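Long-range contacts in cystathionine gamma-synthase (Xanthomonas oryzae pv. oryzae KACC 10331, PDB 6LGO), which probably makes cystathionine with the help of pyridoxal 5'-phosphate, and may also be able to cleave it: residues G308-F313 against L370-I375; N159-I164 against A364-G369. The protein carries 1 engineered substitution. All coordinates share one frame; numbering follows the deposited sequence.

Contacts 1 and 2 lie with their centres about 10 Å apart and share a continuous run of chain, since 364-369 runs directly into 370-375, which carries strand 371-374. Segments 308-313 and 159-164 meet as well: the hydroxyl of S312 (OG) sits 2.7 Å from the carbonyl O of P160, a probable hydrogen bond. From 370-375, L370 packs its CD2 3.6 Å from CG of P160 and 3.7 Å from CD2 of L161. Both contacts reach the bound cofactor-amino acid adduct (EBO). Contact 1 supplies R372, which holds a carboxylate of that ligand, and contact 2 supplies N159, placed beside the same carboxylate and the pyridine hydroxyl.

Contact 1. Residues G308-F313 against L370-I375; sequences GAMMSF and LLRLSI. With EBO ((2~{S})-2-azanyl-4-[(3~{S})-3-[(~{E})-[2-methyl-3-oxidanyl-5-(phosphonomethyl)pyridin-4-yl]methylideneamino]-4-oxidanyl-4-oxidanylidene-butyl]sulfanyl-butanoic acid), chain E.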
# COMPACT_ATOMS: atom_id res chain seq x y z
N GLY A 308 -30.61 5.90 8.24
CA GLY A 308 -29.40 6.30 7.54
C GLY A 308 -28.91 7.66 7.96
O GLY A 308 -29.46 8.23 8.95
N ALA A 309 -28.03 8.24 7.13
CA ALA A 309 -27.35 9.51 7.42
C ALA A 309 -27.20 10.32 6.16
O ALA A 309 -26.38 11.26 6.17
CB ALA A 309 -26.00 9.24 8.08
N MET A 310 -27.93 9.96 5.11
CA MET A 310 -28.02 10.88 3.97
C MET A 310 -29.32 11.69 4.12
O MET A 310 -30.38 11.11 4.53
CB MET A 310 -28.08 10.07 2.68
CG MET A 310 -26.85 9.25 2.47
SD MET A 310 -25.34 10.24 2.38
CE MET A 310 -25.67 11.34 1.00
N MET A 311 -29.28 12.96 3.74
CA MET A 311 -30.49 13.80 3.68
C MET A 311 -30.22 14.98 2.76
O MET A 311 -29.02 15.42 2.56
CB MET A 311 -30.92 14.33 5.06
CG MET A 311 -29.88 15.22 5.70
SD MET A 311 -30.50 15.76 7.37
CE MET A 311 -30.32 14.25 8.29
N SER A 312 -31.28 15.53 2.22
CA SER A 312 -31.16 16.76 1.42
C SER A 312 -32.25 17.75 1.82
O SER A 312 -33.07 17.44 2.72
CB SER A 312 -31.02 16.39 -0.05
OG SER A 312 -32.21 15.80 -0.43
N PHE A 313 -32.02 18.99 1.47
CA PHE A 313 -32.83 20.11 1.98
C PHE A 313 -32.75 21.27 0.99
O PHE A 313 -31.86 21.28 0.17
CB PHE A 313 -32.47 20.46 3.43
CG PHE A 313 -31.14 21.13 3.55
CD1 PHE A 313 -29.98 20.37 3.60
CD2 PHE A 313 -31.05 22.49 3.56
CE1 PHE A 313 -28.75 20.96 3.73
CE2 PHE A 313 -29.80 23.08 3.69
CZ PHE A 313 -28.67 22.31 3.77
N LEU A 370 -31.24 22.52 -4.36
CA LEU A 370 -31.13 21.33 -3.45
C LEU A 370 -29.67 21.18 -2.99
O LEU A 370 -28.77 21.22 -3.84
CB LEU A 370 -31.65 20.07 -4.13
CG LEU A 370 -31.76 18.86 -3.21
CD1 LEU A 370 -32.90 19.00 -2.21
CD2 LEU A 370 -31.87 17.56 -4.00
N LEU A 371 -29.49 21.07 -1.67
CA LEU A 371 -28.23 20.61 -1.01
C LEU A 371 -28.43 19.21 -0.41
O LEU A 371 -29.52 18.94 0.14
CB LEU A 371 -27.80 21.67 0.01
CG LEU A 371 -27.44 23.00 -0.65
CD1 LEU A 371 -27.30 24.07 0.42
CD2 LEU A 371 -26.17 22.88 -1.56
N ARG A 372 -27.40 18.38 -0.54
CA ARG A 372 -27.32 17.02 0.04
C ARG A 372 -26.22 16.94 1.08
O ARG A 372 -25.10 17.38 0.80
CB ARG A 372 -27.08 16.00 -1.06
CG ARG A 372 -27.23 14.56 -0.62
CD ARG A 372 -26.75 13.66 -1.74
NE ARG A 372 -25.29 13.64 -1.83
CZ ARG A 372 -24.57 12.97 -2.73
NH1 ARG A 372 -25.18 12.27 -3.68
NH2 ARG A 372 -23.23 13.04 -2.66
N LEU A 373 -26.55 16.39 2.25
CA LEU A 373 -25.57 16.18 3.32
C LEU A 373 -25.25 14.71 3.40
O LEU A 373 -26.22 13.90 3.35
CB LEU A 373 -26.18 16.59 4.64
CG LEU A 373 -26.53 18.06 4.80
CD1 LEU A 373 -27.11 18.30 6.21
CD2 LEU A 373 -25.27 18.89 4.55
N SER A 374 -23.96 14.36 3.46
CA SER A 374 -23.48 13.05 3.93
C SER A 374 -22.96 13.30 5.34
O SER A 374 -21.92 13.91 5.50
CB SER A 374 -22.39 12.44 3.09
OG SER A 374 -22.05 11.12 3.54
N ILE A 375 -23.71 12.87 6.33
CA ILE A 375 -23.35 13.17 7.75
C ILE A 375 -22.38 12.10 8.19
O ILE A 375 -22.71 10.90 8.05
CB ILE A 375 -24.64 13.21 8.59
CG1 ILE A 375 -25.37 14.48 8.16
CG2 ILE A 375 -24.33 13.19 10.07
CD1 ILE A 375 -26.76 14.37 8.30
O6 EBO E . -23.71 10.71 -5.51
C15 EBO E . -22.43 10.65 -5.37
O5 EBO E . -21.75 11.44 -4.71
C8 EBO E . -21.57 9.63 -6.01
C9 EBO E . -20.45 10.16 -6.99
C10 EBO E . -20.72 11.54 -7.68
S EBO E . -19.33 11.74 -8.65
C11 EBO E . -20.11 12.66 -9.89
C12 EBO E . -19.07 13.37 -10.68
C13 EBO E . -18.20 12.62 -11.64
C14 EBO E . -18.93 11.83 -12.68
O4 EBO E . -19.37 10.72 -12.39
O3 EBO E . -19.05 12.17 -13.84
N2 EBO E . -17.43 13.74 -12.17
N1 EBO E . -22.45 8.48 -6.37
C7 EBO E . -22.06 7.37 -6.79
C3 EBO E . -22.94 6.21 -6.96
C2 EBO E . -24.21 6.21 -6.31
O7 EBO E . -24.69 7.27 -5.58
C4 EBO E . -22.46 5.02 -7.72
C6 EBO E . -21.09 4.67 -8.34
P EBO E . -19.24 4.78 -7.95
O2 EBO E . -18.28 4.04 -7.09
O1 EBO E . -18.58 4.36 -9.33
O EBO E . -18.70 6.25 -7.89
C5 EBO E . -23.57 4.05 -7.80
N EBO E . -24.80 4.01 -7.21
C1 EBO E . -25.12 5.08 -6.50
C EBO E . -26.37 5.24 -5.74
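The F313 ring has CB of L371 over one face, a CH-pi contact 4.2 Å from the ring centroid and shifted toward the rim, while CG of L373 meets the ring edge near its plane, 3.8 Å from CE1. F325 adds an edge-to-face ring contact. The other flat group, the R372 guanidinium, presents its edge to the ligand carboxylate: NH1 reaches O6 at 2.8 Å and NH2 reaches O5 at 3.0 Å, both nearly straight (175° and 173°). The methyl CE of M310 approaches it obliquely, 3.7 Å from NE. R372 leaves the strand with CG anti to the backbone N (chi1 -170°) and turns only at chi3, which carries the guanidinium from the strand to the ligand. Apolar M311, F313, L371 and L373 fill the opposite face of the sheet, where bulky hydrocarbon suits a buried position. Between the two faces, backbone bonds such as L373 N to M311 O (2.7 Å) lock F313-L371 and M311-L373 as hydrogen-bonded pairs. This is a central antiparallel strand pair of the smaller, C-terminal sheet in fold type I PLP enzymes, with an arginine that binds the adduct's carboxylate, consistent with a role in holding the amino-acid substrate.

Contact 2. Residues N159-I164 against A364-G369; sequences NPLLRI and AGISDG. With EBO ((2~{S})-2-azanyl-4-[(3~{S})-3-[(~{E})-[2-methyl-3-oxidanyl-5-(phosphonomethyl)pyridin-4-yl]methylideneamino]-4-oxidanyl-4-oxidanylidene-butyl]sulfanyl-butanoic acid), chain E.
The pyrrolidine of P160 and the side chain of I366 cross at about a right angle, with CD of the proline 3.6 Å from CD1 of the isoleucine, so the tip of I366 lies against the ring carbon next to nitrogen. L161 comes in beside them: its CD1 touches CG1 of I366 at 4.0 Å and runs closely up to the backbone of 364-369, 3.2 Å from the carbonyl O of G365. With CG anti to the carbonyl carbon (chi1 -70°), L161 brings CD1 closest to the turn at G365. The proline ring and the branched L161 and I366 suit the buried part of this contact. Segment 159-164 follows strand 151-155 of the large, mostly parallel seven-stranded sheet of the PLP-binding domain, and the peptide bond before P160 is cis, a geometry that proline tolerates better than other residues; N159 ahead of it lies next to the ligand. Segment 364-369 begins where helix 358-364 ends in a Schellman motif, with G365 taking a positive phi (81°) that glycine adopts without strain. At that helix end the guanidinium of R163 turns its edge to the carbonyl O of A364. NH2 is modelled 2.5 Å from this oxygen, too short to be taken at face value, and the bond from NH1, at 3.2 Å and 125°, is weak. A long cationic side chain probably suits this place: bent at chi2 and chi3, it comes to a helix-end carbonyl that may be polarised by the helix, while NH2 also forms a salt bridge with D110.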
# COMPACT_ATOMS: atom_id res chain seq x y z
N ASN A 159 -31.12 8.69 -4.64
CA ASN A 159 -30.11 9.76 -4.55
C ASN A 159 -30.51 10.84 -5.55
O ASN A 159 -30.53 10.53 -6.74
CB ASN A 159 -28.76 9.15 -4.92
CG ASN A 159 -27.61 10.12 -5.03
OD1 ASN A 159 -26.57 9.64 -5.43
ND2 ASN A 159 -27.74 11.38 -4.63
N PRO A 160 -30.77 12.11 -5.15
CA PRO A 160 -30.59 12.59 -3.78
C PRO A 160 -31.88 12.93 -3.03
O PRO A 160 -31.78 13.60 -2.01
CB PRO A 160 -29.83 13.89 -4.11
CG PRO A 160 -30.65 14.45 -5.29
CD PRO A 160 -31.06 13.21 -6.09
N LEU A 161 -33.05 12.47 -3.48
CA LEU A 161 -34.29 12.93 -2.79
C LEU A 161 -34.78 11.93 -1.77
O LEU A 161 -35.67 12.31 -1.03
CB LEU A 161 -35.36 13.32 -3.80
CG LEU A 161 -35.02 14.61 -4.55
CD1 LEU A 161 -35.79 14.70 -5.85
CD2 LEU A 161 -35.20 15.88 -3.69
N LEU A 162 -34.14 10.78 -1.64
CA LEU A 162 -34.47 9.79 -0.57
C LEU A 162 -35.95 9.34 -0.75
O LEU A 162 -36.69 9.10 0.21
CB LEU A 162 -34.22 10.45 0.79
CG LEU A 162 -32.78 10.61 1.30
CD1 LEU A 162 -32.01 9.32 1.30
CD2 LEU A 162 -31.96 11.64 0.58
N ARG A 163 -36.37 9.16 -1.98
CA ARG A 163 -37.70 8.57 -2.32
C ARG A 163 -37.51 7.08 -1.96
O ARG A 163 -36.39 6.55 -2.05
CB ARG A 163 -38.00 9.13 -3.73
CG ARG A 163 -39.40 9.41 -4.19
CD ARG A 163 -39.88 10.73 -4.88
NE ARG A 163 -38.96 10.94 -5.91
CZ ARG A 163 -38.65 12.04 -6.56
NH1 ARG A 163 -39.31 13.18 -6.45
NH2 ARG A 163 -37.57 11.95 -7.33
N ILE A 164 -38.52 6.43 -1.38
CA ILE A 164 -38.44 5.03 -0.87
C ILE A 164 -39.27 4.15 -1.77
O ILE A 164 -40.47 4.44 -1.95
CB ILE A 164 -38.92 4.92 0.60
CG1 ILE A 164 -38.23 5.92 1.53
CG2 ILE A 164 -38.68 3.54 1.11
CD1 ILE A 164 -36.75 5.60 1.77
N ALA A 364 -37.15 14.29 -12.33
CA ALA A 364 -36.78 13.65 -11.05
C ALA A 364 -37.19 14.52 -9.85
O ALA A 364 -37.30 13.95 -8.80
CB ALA A 364 -35.29 13.31 -11.04
N GLY A 365 -37.40 15.85 -10.01
CA GLY A 365 -37.72 16.83 -8.93
C GLY A 365 -36.48 17.31 -8.16
O GLY A 365 -36.60 17.63 -6.97
N ILE A 366 -35.33 17.33 -8.81
CA ILE A 366 -34.05 17.87 -8.26
C ILE A 366 -33.98 19.36 -8.63
O ILE A 366 -33.86 19.65 -9.84
CB ILE A 366 -32.90 17.05 -8.86
CG1 ILE A 366 -33.02 15.56 -8.55
CG2 ILE A 366 -31.58 17.67 -8.43
CD1 ILE A 366 -31.93 14.72 -9.25
N SER A 367 -34.20 20.26 -7.69
CA SER A 367 -34.17 21.71 -7.98
C SER A 367 -32.73 22.16 -8.01
O SER A 367 -31.83 21.41 -7.49
CB SER A 367 -34.94 22.52 -6.97
OG SER A 367 -34.27 22.49 -5.74
N ASP A 368 -32.56 23.38 -8.54
CA ASP A 368 -31.29 24.15 -8.54
C ASP A 368 -30.89 24.56 -7.11
O ASP A 368 -29.67 24.89 -6.90
CB ASP A 368 -31.41 25.29 -9.56
CG ASP A 368 -31.26 24.81 -11.02
OD1 ASP A 368 -31.16 23.57 -11.27
OD2 ASP A 368 -31.19 25.68 -11.91
N GLY A 369 -31.80 24.53 -6.15
CA GLY A 369 -31.57 24.94 -4.75
C GLY A 369 -31.21 23.74 -3.86
O GLY A 369 -30.84 23.95 -2.71
O6 EBO E . -23.71 10.71 -5.51
C15 EBO E . -22.43 10.65 -5.37
O5 EBO E . -21.75 11.44 -4.71
C8 EBO E . -21.57 9.63 -6.01
C9 EBO E . -20.45 10.16 -6.99
C10 EBO E . -20.72 11.54 -7.68
S EBO E . -19.33 11.74 -8.65
C11 EBO E . -20.11 12.66 -9.89
C12 EBO E . -19.07 13.37 -10.68
C13 EBO E . -18.20 12.62 -11.64
C14 EBO E . -18.93 11.83 -12.68
O4 EBO E . -19.37 10.72 -12.39
O3 EBO E . -19.05 12.17 -13.84
N2 EBO E . -17.43 13.74 -12.17
N1 EBO E . -22.45 8.48 -6.37
C7 EBO E . -22.06 7.37 -6.79
C3 EBO E . -22.94 6.21 -6.96
C2 EBO E . -24.21 6.21 -6.31
O7 EBO E . -24.69 7.27 -5.58
C4 EBO E . -22.46 5.02 -7.72
C6 EBO E . -21.09 4.67 -8.34
P EBO E . -19.24 4.78 -7.95
O2 EBO E . -18.28 4.04 -7.09
O1 EBO E . -18.58 4.36 -9.33
O EBO E . -18.70 6.25 -7.89
C5 EBO E . -23.57 4.05 -7.80
N EBO E . -24.80 4.01 -7.21
C1 EBO E . -25.12 5.08 -6.50
C EBO E . -26.37 5.24 -5.74